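Long-range contacts in 5-formaminoimidazole-4-carboxamide-1-(beta)-D-ribofuranosyl 5'-monophosphate synthetase (Methanocaldococcus jannaschii, PDB 2R7L), which catalyses the ATP- and formate-dependent formylation of AICAR to FAICAR without folates, in the de novo purine pathway leading to IMP: residues E18-S29 against L85-F95; H31-F41 against S338-K348. All coordinates share one frame; numbering follows the deposited sequence.

Interaction 1 of 2, residues E18-S29 against L85-F95. With AMZ (aminoimidazole 4-carboxamide ribonucleotide), chain F.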
loop_
_atom_site.group_PDB
_atom_site.type_symbol
_atom_site.label_atom_id
_atom_site.label_comp_id
_atom_site.label_asym_id
_atom_site.label_seq_id
_atom_site.Cartn_x
_atom_site.Cartn_y
_atom_site.Cartn_z
ATOM N N GLU A 18 23.421 -7.380 -13.428
ATOM C CA GLU A 18 23.784 -6.333 -12.485
ATOM C C GLU A 18 23.720 -4.932 -13.092
ATOM O O GLU A 18 24.540 -4.070 -12.764
ATOM C CB GLU A 18 25.177 -6.603 -11.926
ATOM C CG GLU A 18 25.324 -8.003 -11.359
ATOM C CD GLU A 18 26.674 -8.237 -10.732
ATOM O OE1 GLU A 18 27.505 -7.303 -10.742
ATOM O OE2 GLU A 18 26.903 -9.357 -10.229
ATOM N N ILE A 19 22.746 -4.710 -13.969
ATOM C CA ILE A 19 22.574 -3.399 -14.590
ATOM C C ILE A 19 22.151 -2.382 -13.533
ATOM O O ILE A 19 21.158 -2.578 -12.823
ATOM C CB ILE A 19 21.536 -3.431 -15.730
ATOM C CG1 ILE A 19 21.976 -4.388 -16.839
ATOM C CG2 ILE A 19 21.299 -2.032 -16.290
ATOM C CD1 ILE A 19 23.335 -4.086 -17.412
ATOM N N THR A 20 22.930 -1.314 -13.411
ATOM C CA THR A 20 22.596 -0.234 -12.496
ATOM C C THR A 20 22.151 1.001 -13.278
ATOM O O THR A 20 22.322 1.078 -14.500
ATOM C CB THR A 20 23.778 0.151 -11.602
ATOM O OG1 THR A 20 24.794 0.769 -12.398
ATOM C CG2 THR A 20 24.350 -1.073 -10.897
ATOM N N ILE A 21 21.570 1.958 -12.571
ATOM C CA ILE A 21 21.173 3.218 -13.186
ATOM C C ILE A 21 21.997 4.324 -12.575
ATOM O O ILE A 21 22.074 4.446 -11.350
ATOM C CB ILE A 21 19.668 3.496 -13.011
ATOM C CG1 ILE A 21 18.869 2.558 -13.919
ATOM C CG2 ILE A 21 19.348 4.967 -13.327
ATOM C CD1 ILE A 21 17.374 2.629 -13.727
ATOM N N ALA A 22 22.652 5.104 -13.429
ATOM C CA ALA A 22 23.486 6.199 -12.958
ATOM C C ALA A 22 23.054 7.561 -13.524
ATOM O O ALA A 22 22.428 7.651 -14.587
ATOM C CB ALA A 22 24.950 5.927 -13.279
ATOM N N THR A 23 23.405 8.612 -12.797
ATOM C CA THR A 23 23.139 9.971 -13.223
ATOM C C THR A 23 23.972 10.891 -12.346
ATOM O O THR A 23 24.510 10.463 -11.324
ATOM C CB THR A 23 21.635 10.324 -13.100
ATOM O OG1 THR A 23 21.305 11.383 -14.009
ATOM C CG2 THR A 23 21.288 10.731 -11.682
ATOM N N LEU A 24 24.100 12.148 -12.757
ATOM C CA LEU A 24 24.823 13.136 -11.960
ATOM C C LEU A 24 23.906 13.687 -10.881
ATOM O O LEU A 24 22.726 13.928 -11.125
ATOM C CB LEU A 24 25.362 14.269 -12.855
ATOM C CG LEU A 24 25.842 15.556 -12.179
ATOM C CD1 LEU A 24 27.112 15.310 -11.391
ATOM C CD2 LEU A 24 26.056 16.667 -13.202
ATOM N N GLY A 25 24.459 13.905 -9.694
ATOM C CA GLY A 25 23.680 14.349 -8.555
ATOM C C GLY A 25 23.244 15.805 -8.621
ATOM O O GLY A 25 23.801 16.658 -7.934
ATOM N N SER A 26 22.223 16.076 -9.428
ATOM C CA SER A 26 21.692 17.422 -9.582
ATOM C C SER A 26 20.484 17.390 -10.498
ATOM O O SER A 26 20.133 16.339 -11.034
ATOM C CB SER A 26 22.752 18.349 -10.196
ATOM O OG SER A 26 22.297 19.691 -10.191
ATOM N N HIS A 27 19.870 18.558 -10.689
ATOM C CA HIS A 27 18.797 18.750 -11.667
ATOM C C HIS A 27 17.504 18.012 -11.318
ATOM O O HIS A 27 16.557 18.617 -10.825
ATOM C CB HIS A 27 19.254 18.361 -13.070
ATOM C CG HIS A 27 18.330 18.827 -14.149
ATOM N ND1 HIS A 27 17.432 17.989 -14.772
ATOM C CD2 HIS A 27 18.158 20.048 -14.712
ATOM C CE1 HIS A 27 16.749 18.670 -15.676
ATOM N NE2 HIS A 27 17.170 19.923 -15.658
ATOM N N THR A 28 17.475 16.707 -11.596
ATOM C CA THR A 28 16.309 15.868 -11.336
ATOM C C THR A 28 16.715 14.505 -10.766
ATOM O O THR A 28 15.917 13.574 -10.738
ATOM C CB THR A 28 15.501 15.631 -12.626
ATOM O OG1 THR A 28 16.402 15.388 -13.719
ATOM C CG2 THR A 28 14.626 16.845 -12.955
ATOM N N SER A 29 17.956 14.391 -10.305
ATOM C CA SER A 29 18.500 13.092 -9.924
ATOM C C SER A 29 17.745 12.432 -8.763
ATOM O O SER A 29 17.630 11.210 -8.711
ATOM C CB SER A 29 19.985 13.203 -9.595
ATOM O OG SER A 29 20.166 13.916 -8.387
ATOM N N LEU A 85 30.563 -0.649 -13.530
ATOM C CA LEU A 85 29.425 -0.764 -12.632
ATOM C C LEU A 85 28.190 -1.175 -13.402
ATOM O O LEU A 85 27.110 -1.315 -12.825
ATOM C CB LEU A 85 29.180 0.560 -11.909
ATOM C CG LEU A 85 30.123 0.839 -10.739
ATOM C CD1 LEU A 85 29.946 2.258 -10.251
ATOM C CD2 LEU A 85 29.884 -0.150 -9.609
ATOM N N ASN A 86 28.354 -1.372 -14.708
ATOM C CA ASN A 86 27.243 -1.752 -15.590
ATOM C C ASN A 86 26.116 -0.712 -15.626
ATOM O O ASN A 86 24.938 -1.053 -15.776
ATOM C CB ASN A 86 26.701 -3.133 -15.210
ATOM C CG ASN A 86 27.796 -4.182 -15.129
ATOM O OD1 ASN A 86 28.306 -4.647 -16.152
ATOM N ND2 ASN A 86 28.168 -4.555 -13.912
ATOM N N SER A 87 26.496 0.559 -15.512
ATOM C CA SER A 87 25.540 1.666 -15.460
ATOM C C SER A 87 24.990 2.079 -16.816
ATOM O O SER A 87 25.746 2.278 -17.774
ATOM C CB SER A 87 26.186 2.884 -14.813
ATOM O OG SER A 87 26.722 2.584 -13.536
ATOM N N ILE A 88 23.667 2.198 -16.889
ATOM C CA ILE A 88 23.013 2.967 -17.940
ATOM C C ILE A 88 22.793 4.369 -17.376
ATOM O O ILE A 88 22.115 4.534 -16.355
ATOM C CB ILE A 88 21.658 2.378 -18.327
ATOM C CG1 ILE A 88 21.823 0.956 -18.877
ATOM C CG2 ILE A 88 20.936 3.283 -19.335
ATOM C CD1 ILE A 88 20.505 0.290 -19.235
ATOM N N VAL A 89 23.378 5.373 -18.027
ATOM C CA VAL A 89 23.263 6.759 -17.570
ATOM C C VAL A 89 21.954 7.402 -18.017
ATOM O O VAL A 89 21.567 7.303 -19.186
ATOM C CB VAL A 89 24.439 7.623 -18.059
ATOM C CG1 VAL A 89 24.177 9.104 -17.774
ATOM C CG2 VAL A 89 25.734 7.171 -17.399
ATOM N N VAL A 90 21.267 8.046 -17.078
ATOM C CA VAL A 90 20.079 8.836 -17.411
ATOM C C VAL A 90 20.483 10.311 -17.506
ATOM O O VAL A 90 20.904 10.917 -16.517
ATOM C CB VAL A 90 18.937 8.633 -16.385
ATOM C CG1 VAL A 90 17.761 9.561 -16.683
ATOM C CG2 VAL A 90 18.475 7.175 -16.395
ATOM N N PRO A 91 20.389 10.881 -18.712
ATOM C CA PRO A 91 20.867 12.236 -18.929
ATOM C C PRO A 91 19.867 13.288 -18.460
ATOM O O PRO A 91 18.651 13.058 -18.476
ATOM C CB PRO A 91 21.019 12.301 -20.448
ATOM C CG PRO A 91 19.946 11.406 -20.951
ATOM C CD PRO A 91 19.831 10.287 -19.941
ATOM N N HIS A 92 20.390 14.431 -18.038
ATOM C CA HIS A 92 19.564 15.570 -17.682
ATOM C C HIS A 92 20.312 16.900 -17.852
ATOM O O HIS A 92 21.516 16.922 -18.131
ATOM C CB HIS A 92 19.028 15.420 -16.258
ATOM C CG HIS A 92 20.091 15.308 -15.212
ATOM N ND1 HIS A 92 21.085 16.248 -15.057
ATOM C CD2 HIS A 92 20.289 14.389 -14.237
ATOM C CE1 HIS A 92 21.860 15.907 -14.043
ATOM N NE2 HIS A 92 21.400 14.780 -13.530
ATOM N N GLY A 93 19.582 17.999 -17.670
ATOM C CA GLY A 93 20.110 19.352 -17.856
ATOM C C GLY A 93 21.510 19.607 -17.336
ATOM O O GLY A 93 22.391 20.007 -18.098
ATOM N N SER A 94 21.712 19.384 -16.040
ATOM C CA SER A 94 22.998 19.644 -15.401
ATOM C C SER A 94 24.091 18.732 -15.926
ATOM O O SER A 94 25.260 19.116 -15.949
ATOM C CB SER A 94 22.908 19.467 -13.885
ATOM O OG SER A 94 22.056 20.427 -13.303
ATOM N N PHE A 95 23.712 17.520 -16.322
ATOM C CA PHE A 95 24.680 16.551 -16.807
ATOM C C PHE A 95 25.223 16.966 -18.166
ATOM O O PHE A 95 26.434 16.974 -18.384
ATOM C CB PHE A 95 24.072 15.154 -16.904
ATOM C CG PHE A 95 24.932 14.182 -17.659
ATOM C CD1 PHE A 95 26.099 13.688 -17.090
ATOM C CD2 PHE A 95 24.590 13.781 -18.938
ATOM C CE1 PHE A 95 26.902 12.806 -17.779
ATOM C CE2 PHE A 95 25.390 12.902 -19.639
ATOM C CZ PHE A 95 26.546 12.411 -19.058
HETATM O O5 AMZ F . 13.240 23.270 -11.623
HETATM C C6 AMZ F . 13.369 23.519 -12.824
HETATM N N2 AMZ F . 12.360 23.790 -13.648
HETATM C C3A AMZ F . 14.747 23.547 -13.465
HETATM C C7A AMZ F . 15.056 23.924 -14.759
HETATM N N3 AMZ F . 14.214 24.330 -15.711
HETATM N N1 AMZ F . 15.877 23.225 -12.847
HETATM C C5 AMZ F . 16.868 23.387 -13.734
HETATM N N AMZ F . 16.366 23.814 -14.898
HETATM C C1 AMZ F . 17.137 24.098 -16.132
HETATM C C2 AMZ F . 17.656 25.535 -16.190
HETATM C C3 AMZ F . 19.112 25.404 -15.784
HETATM O O2 AMZ F . 19.893 26.342 -16.522
HETATM O O1 AMZ F . 17.565 25.977 -17.550
HETATM O O AMZ F . 18.279 23.230 -16.047
HETATM C C AMZ F . 19.467 23.999 -16.263
HETATM C C4 AMZ F . 20.571 23.357 -15.400
HETATM O O3 AMZ F . 20.174 23.335 -14.033
HETATM P P AMZ F . 21.218 23.719 -12.908
HETATM O OP1 AMZ F . 22.362 22.780 -12.774
HETATM O O4 AMZ F . 21.749 25.201 -13.237
HETATM O OP2 AMZ F . 20.399 23.833 -11.515
#
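Thr23 ties its strand to the next through a side-chain hydroxyl: OG1 donates to Val90 O over 2.6 Å, lying in the plane of that carbonyl. The oxygen stands opposite its backbone N (chi1 -156°), which turns it across to segment 85-95. Strands 20-24 and 87-89 run parallel in regular register. Ile88 donates to Thr20 O and accepts from Ala22 N, and Ala22 O receives Val90 N at 2.8 Å.

At the start of the pair, Thr20 OG1 donates to Leu85 O from above the carbonyl plane, with Ser87 OG close beside it. Ala22 CB packs on Ser87 CB on the same face, 3.6 Å away, while Ile21 and Ile88 point to the opposite one, where Ile347 of helix 339-353 meets both and helix 29-38 also packs.

These neighbours belong to the parallel sheet of a Rossmann-like domain, and as in such folds the ligand sits beyond the carboxyl ends of the strands. There His92 NE2 donates to Leu24 O (2.9 Å, 161° at the hydrogen), almost in its ring plane, which fixes the ring's rotation. His27 CB rests over one face of that ring, and the two imidazoles, nearly parallel, slide past each other. Gly93 CA lies over the His27 face, 3.8 Å from its centroid. His27 ND1 and Thr28 OG1 are hydrogen-bonded (3.0 Å), and the His27 CD2 edge lies 3.5 Å from AICAR O, the ribose ring oxygen. Ser94 OG accepts from Ser26 OG and is modelled doubtfully close to phosphate oxygen OP1; Arg264 and Ser266 of a neighbouring subunit also bind AICAR.

Interaction 2 of 2, residues H31-F41 against S338-K348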
loop_
_atom_site.group_PDB
_atom_site.type_symbol
_atom_site.label_atom_id
_atom_site.label_comp_id
_atom_site.label_asym_id
_atom_site.label_seq_id
_atom_site.Cartn_x
_atom_site.Cartn_y
_atom_site.Cartn_z
ATOM N N HIS A 31 14.623 11.960 -7.984
ATOM C CA HIS A 31 13.585 11.010 -8.365
ATOM C C HIS A 31 14.039 10.058 -9.462
ATOM O O HIS A 31 13.462 8.988 -9.639
ATOM C CB HIS A 31 12.255 11.696 -8.711
ATOM C CG HIS A 31 12.324 12.630 -9.880
ATOM N ND1 HIS A 31 12.193 12.205 -11.183
ATOM C CD2 HIS A 31 12.479 13.974 -9.937
ATOM C CE1 HIS A 31 12.284 13.242 -11.995
ATOM N NE2 HIS A 31 12.445 14.329 -11.262
ATOM N N ILE A 32 15.082 10.439 -10.192
ATOM C CA ILE A 32 15.719 9.510 -11.107
ATOM C C ILE A 32 16.305 8.343 -10.318
ATOM O O ILE A 32 16.171 7.182 -10.714
ATOM C CB ILE A 32 16.849 10.177 -11.925
ATOM C CG1 ILE A 32 16.265 11.049 -13.037
ATOM C CG2 ILE A 32 17.773 9.117 -12.527
ATOM C CD1 ILE A 32 17.301 11.962 -13.718
ATOM N N LEU A 33 16.963 8.658 -9.205
ATOM C CA LEU A 33 17.585 7.637 -8.379
ATOM C C LEU A 33 16.529 6.912 -7.529
ATOM O O LEU A 33 16.505 5.679 -7.481
ATOM C CB LEU A 33 18.699 8.242 -7.513
ATOM C CG LEU A 33 19.889 8.869 -8.253
ATOM C CD1 LEU A 33 20.891 9.486 -7.281
ATOM C CD2 LEU A 33 20.582 7.863 -9.172
ATOM N N LYS A 34 15.649 7.674 -6.881
ATOM C CA LYS A 34 14.537 7.076 -6.131
ATOM C C LYS A 34 13.714 6.139 -7.004
ATOM O O LYS A 34 13.435 5.007 -6.619
ATOM C CB LYS A 34 13.626 8.141 -5.521
ATOM C CG LYS A 34 12.541 7.578 -4.587
ATOM C CD LYS A 34 13.157 6.836 -3.416
ATOM C CE LYS A 34 12.095 6.159 -2.551
ATOM N NZ LYS A 34 12.687 5.619 -1.303
ATOM N N GLY A 35 13.318 6.615 -8.176
ATOM C CA GLY A 35 12.523 5.803 -9.094
ATOM C C GLY A 35 13.216 4.505 -9.458
ATOM O O GLY A 35 12.578 3.463 -9.580
ATOM N N ALA A 36 14.529 4.580 -9.647
ATOM C CA ALA A 36 15.343 3.410 -9.947
ATOM C C ALA A 36 15.336 2.398 -8.800
ATOM O O ALA A 36 15.122 1.214 -9.018
ATOM C CB ALA A 36 16.764 3.833 -10.260
ATOM N N LYS A 37 15.589 2.870 -7.584
ATOM C CA LYS A 37 15.532 2.020 -6.415
ATOM C C LYS A 37 14.169 1.341 -6.315
ATOM O O LYS A 37 14.087 0.143 -6.061
ATOM C CB LYS A 37 15.795 2.837 -5.148
ATOM C CG LYS A 37 17.215 3.358 -5.019
ATOM C CD LYS A 37 18.138 2.341 -4.387
ATOM C CE LYS A 37 17.879 2.224 -2.895
ATOM N NZ LYS A 37 18.865 1.336 -2.227
ATOM N N LEU A 38 13.103 2.113 -6.516
ATOM C CA LEU A 38 11.736 1.599 -6.401
ATOM C C LEU A 38 11.453 0.520 -7.437
ATOM O O LEU A 38 10.568 -0.315 -7.235
ATOM C CB LEU A 38 10.695 2.731 -6.531
ATOM C CG LEU A 38 10.479 3.654 -5.324
ATOM C CD1 LEU A 38 9.586 4.836 -5.693
ATOM C CD2 LEU A 38 9.894 2.903 -4.137
ATOM N N GLU A 39 12.190 0.539 -8.548
ATOM C CA GLU A 39 12.024 -0.491 -9.586
ATOM C C GLU A 39 12.999 -1.666 -9.415
ATOM O O GLU A 39 12.975 -2.619 -10.188
ATOM C CB GLU A 39 12.159 0.117 -10.985
ATOM C CG GLU A 39 10.990 1.032 -11.366
ATOM C CD GLU A 39 9.685 0.276 -11.527
ATOM O OE1 GLU A 39 9.650 -0.682 -12.331
ATOM O OE2 GLU A 39 8.693 0.636 -10.854
ATOM N N GLY A 40 13.859 -1.590 -8.406
ATOM C CA GLY A 40 14.718 -2.717 -8.058
ATOM C C GLY A 40 16.168 -2.564 -8.454
ATOM O O GLY A 40 16.975 -3.459 -8.217
ATOM N N PHE A 41 16.508 -1.424 -9.050
ATOM C CA PHE A 41 17.877 -1.174 -9.468
ATOM C C PHE A 41 18.732 -0.731 -8.304
ATOM O O PHE A 41 18.239 -0.133 -7.351
ATOM C CB PHE A 41 17.930 -0.089 -10.545
ATOM C CG PHE A 41 17.331 -0.496 -11.847
ATOM C CD1 PHE A 41 18.107 -1.099 -12.820
ATOM C CD2 PHE A 41 15.995 -0.260 -12.107
ATOM C CE1 PHE A 41 17.552 -1.467 -14.038
ATOM C CE2 PHE A 41 15.434 -0.625 -13.310
ATOM C CZ PHE A 41 16.211 -1.232 -14.277
ATOM N N SER A 338 6.575 8.819 -10.210
ATOM C CA SER A 338 7.357 9.955 -10.707
ATOM C C SER A 338 7.907 9.685 -12.100
ATOM O O SER A 338 7.890 8.553 -12.576
ATOM C CB SER A 338 8.535 10.256 -9.776
ATOM O OG SER A 338 9.485 9.201 -9.830
ATOM N N MET A 339 8.407 10.732 -12.752
ATOM C CA MET A 339 9.058 10.573 -14.043
ATOM C C MET A 339 10.294 9.681 -13.920
ATOM O O MET A 339 10.534 8.812 -14.758
ATOM C CB MET A 339 9.449 11.932 -14.627
ATOM C CG MET A 339 10.076 11.834 -16.005
ATOM S SD MET A 339 8.955 11.182 -17.250
ATOM C CE MET A 339 7.957 12.613 -17.662
ATOM N N GLY A 340 11.083 9.906 -12.875
ATOM C CA GLY A 340 12.246 9.056 -12.604
ATOM C C GLY A 340 11.929 7.559 -12.544
ATOM O O GLY A 340 12.703 6.730 -13.048
ATOM N N GLN A 341 10.801 7.203 -11.926
ATOM C CA GLN A 341 10.394 5.801 -11.831
ATOM C C GLN A 341 9.875 5.259 -13.155
ATOM O O GLN A 341 10.042 4.074 -13.453
ATOM C CB GLN A 341 9.332 5.575 -10.742
ATOM C CG GLN A 341 9.045 4.082 -10.542
ATOM C CD GLN A 341 8.072 3.779 -9.428
ATOM O OE1 GLN A 341 7.513 4.682 -8.802
ATOM N NE2 GLN A 341 7.857 2.486 -9.175
ATOM N N ARG A 342 9.225 6.124 -13.929
ATOM C CA ARG A 342 8.757 5.784 -15.273
ATOM C C ARG A 342 9.918 5.501 -16.228
ATOM O O ARG A 342 9.830 4.620 -17.083
ATOM C CB ARG A 342 7.883 6.901 -15.842
ATOM C CG ARG A 342 7.310 6.590 -17.222
ATOM C CD ARG A 342 6.391 5.397 -17.165
ATOM N NE ARG A 342 6.008 4.882 -18.481
ATOM C CZ ARG A 342 6.710 3.981 -19.165
ATOM N NH1 ARG A 342 7.854 3.505 -18.671
ATOM N NH2 ARG A 342 6.276 3.564 -20.353
ATOM N N ILE A 343 11.002 6.251 -16.081
ATOM C CA ILE A 343 12.220 5.986 -16.848
ATOM C C ILE A 343 12.782 4.605 -16.466
ATOM O O ILE A 343 13.007 3.758 -17.330
ATOM C CB ILE A 343 13.277 7.093 -16.613
ATOM C CG1 ILE A 343 12.837 8.401 -17.286
ATOM C CG2 ILE A 343 14.657 6.658 -17.103
ATOM C CD1 ILE A 343 13.550 9.629 -16.766
ATOM N N ALA A 344 12.966 4.385 -15.164
ATOM C CA ALA A 344 13.507 3.129 -14.628
ATOM C C ALA A 344 12.713 1.909 -15.077
ATOM O O ALA A 344 13.281 0.871 -15.395
ATOM C CB ALA A 344 13.561 3.184 -13.129
ATOM N N ARG A 345 11.398 2.051 -15.112
ATOM C CA ARG A 345 10.528 0.978 -15.522
ATOM C C ARG A 345 10.748 0.605 -16.986
ATOM O O ARG A 345 10.788 -0.575 -17.327
ATOM C CB ARG A 345 9.072 1.375 -15.288
ATOM C CG ARG A 345 8.079 0.431 -15.915
ATOM C CD ARG A 345 6.723 0.646 -15.295
ATOM N NE ARG A 345 6.840 0.684 -13.842
ATOM C CZ ARG A 345 5.920 1.184 -13.025
ATOM N NH1 ARG A 345 4.804 1.705 -13.517
ATOM N NH2 ARG A 345 6.126 1.173 -11.715
ATOM N N GLU A 346 10.883 1.610 -17.847
ATOM C CA GLU A 346 11.134 1.364 -19.261
ATOM C C GLU A 346 12.453 0.619 -19.387
ATOM O O GLU A 346 12.582 -0.292 -20.190
ATOM C CB GLU A 346 11.157 2.670 -20.070
ATOM C CG GLU A 346 10.894 2.500 -21.589
ATOM C CD GLU A 346 9.431 2.251 -21.915
ATOM O OE1 GLU A 346 8.618 2.088 -20.973
ATOM O OE2 GLU A 346 9.079 2.220 -23.118
ATOM N N ILE A 347 13.430 0.998 -18.576
ATOM C CA ILE A 347 14.701 0.291 -18.573
ATOM C C ILE A 347 14.499 -1.161 -18.117
ATOM O O ILE A 347 14.958 -2.091 -18.783
ATOM C CB ILE A 347 15.760 1.017 -17.726
ATOM C CG1 ILE A 347 16.069 2.395 -18.344
ATOM C CG2 ILE A 347 17.030 0.189 -17.648
ATOM C CD1 ILE A 347 17.073 3.245 -17.555
ATOM N N LYS A 348 13.783 -1.343 -17.004
ATOM C CA LYS A 348 13.448 -2.668 -16.490
ATOM C C LYS A 348 12.812 -3.525 -17.579
ATOM O O LYS A 348 13.344 -4.569 -17.946
ATOM C CB LYS A 348 12.506 -2.547 -15.288
ATOM C CG LYS A 348 12.372 -3.804 -14.442
ATOM C CD LYS A 348 11.288 -3.620 -13.397
ATOM C CE LYS A 348 11.478 -4.557 -12.231
ATOM N NZ LYS A 348 10.650 -4.159 -11.057
HETATM O O HOH W 1 15.387 6.376 -13.088
HETATM O O HOH W 2 7.835 -2.790 -11.986
#
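Gly35 and Gly340 let two helices from distant parts of the chain come together with almost nothing between their backbones. Gly35 CA lies 3.5 Å from Gln341 CA, and Gly340 CA makes a CA-H...O contact with His31 O at 3.2 Å. Because neither glycine has a CB, which would run into the facing backbone, the segment axes can approach to 6.9 Å. Farther along, Ala344 CB fits against Ala36 CA, and Phe41 ends the apolar strip: its CZ meets Ile347 CG2 at 3.7 Å, while its ring edge is turned to Lys348 N. Some backbone polar atoms here are also satisfied: one water donates to both Ile32 O and Gly340 O, and His31 ND1 accepts a weak bond from Gly340 N.

The other flank is looser, built of long, partly exposed side chains that gather round Glu39. The bend of Glu39 at chi2 (-67°) lays CG against Ala344 CB and carries the carboxylate on to Gln341 and Arg345. Its OE2 takes Gln341 NE2 on the anti lone pair, 2.6 Å away, and Arg345 NH2 from above the carboxylate plane at 2.8 Å. Lys348 crosses at about a right angle, its NZ donating to Glu39 O at 2.9 Å, while a second water joins NZ to Glu39 OE1. An alanine in place of Glu39 takes the carboxylate away, and the Arg345 charge would probably be left without its mate and the Gln341 amide free to turn. Leu38, on the exposed side, packs on Phe330 of a neighbouring subunit.

The two segments cross at -49° as a close, glycine-mediated helix pair, with small residues four apart (Gly340, Ala344) and a CA-H...O contact, and this pair joins the C-terminal helix 339-353 to the helical layer beside the parallel sheet of the N-terminal Rossmann-like domain.

Sheet and helical layer illustrate how one fold divides its chemistry. Interaction 1 is the deeper, a buried strand pairing held by regular backbone bonds that gives way to histidines and serines at the ligand end. Interaction 2, helix on helix, has a glycine-lined core but a charged, partly exposed flank. The two share a border: strand 20-24 is followed by helix 29-38 after the short loop that carries His27, and Ile21 CD1 reaches both Ala36 CB and Phe41 CD2, while Ile88 CD1 meets Ile347 CG2 at 3.8 Å. The helices of 31-41 and 338-348 thus pack on the same isoleucine face of the sheet, and both contacts also touch a neighbouring subunit.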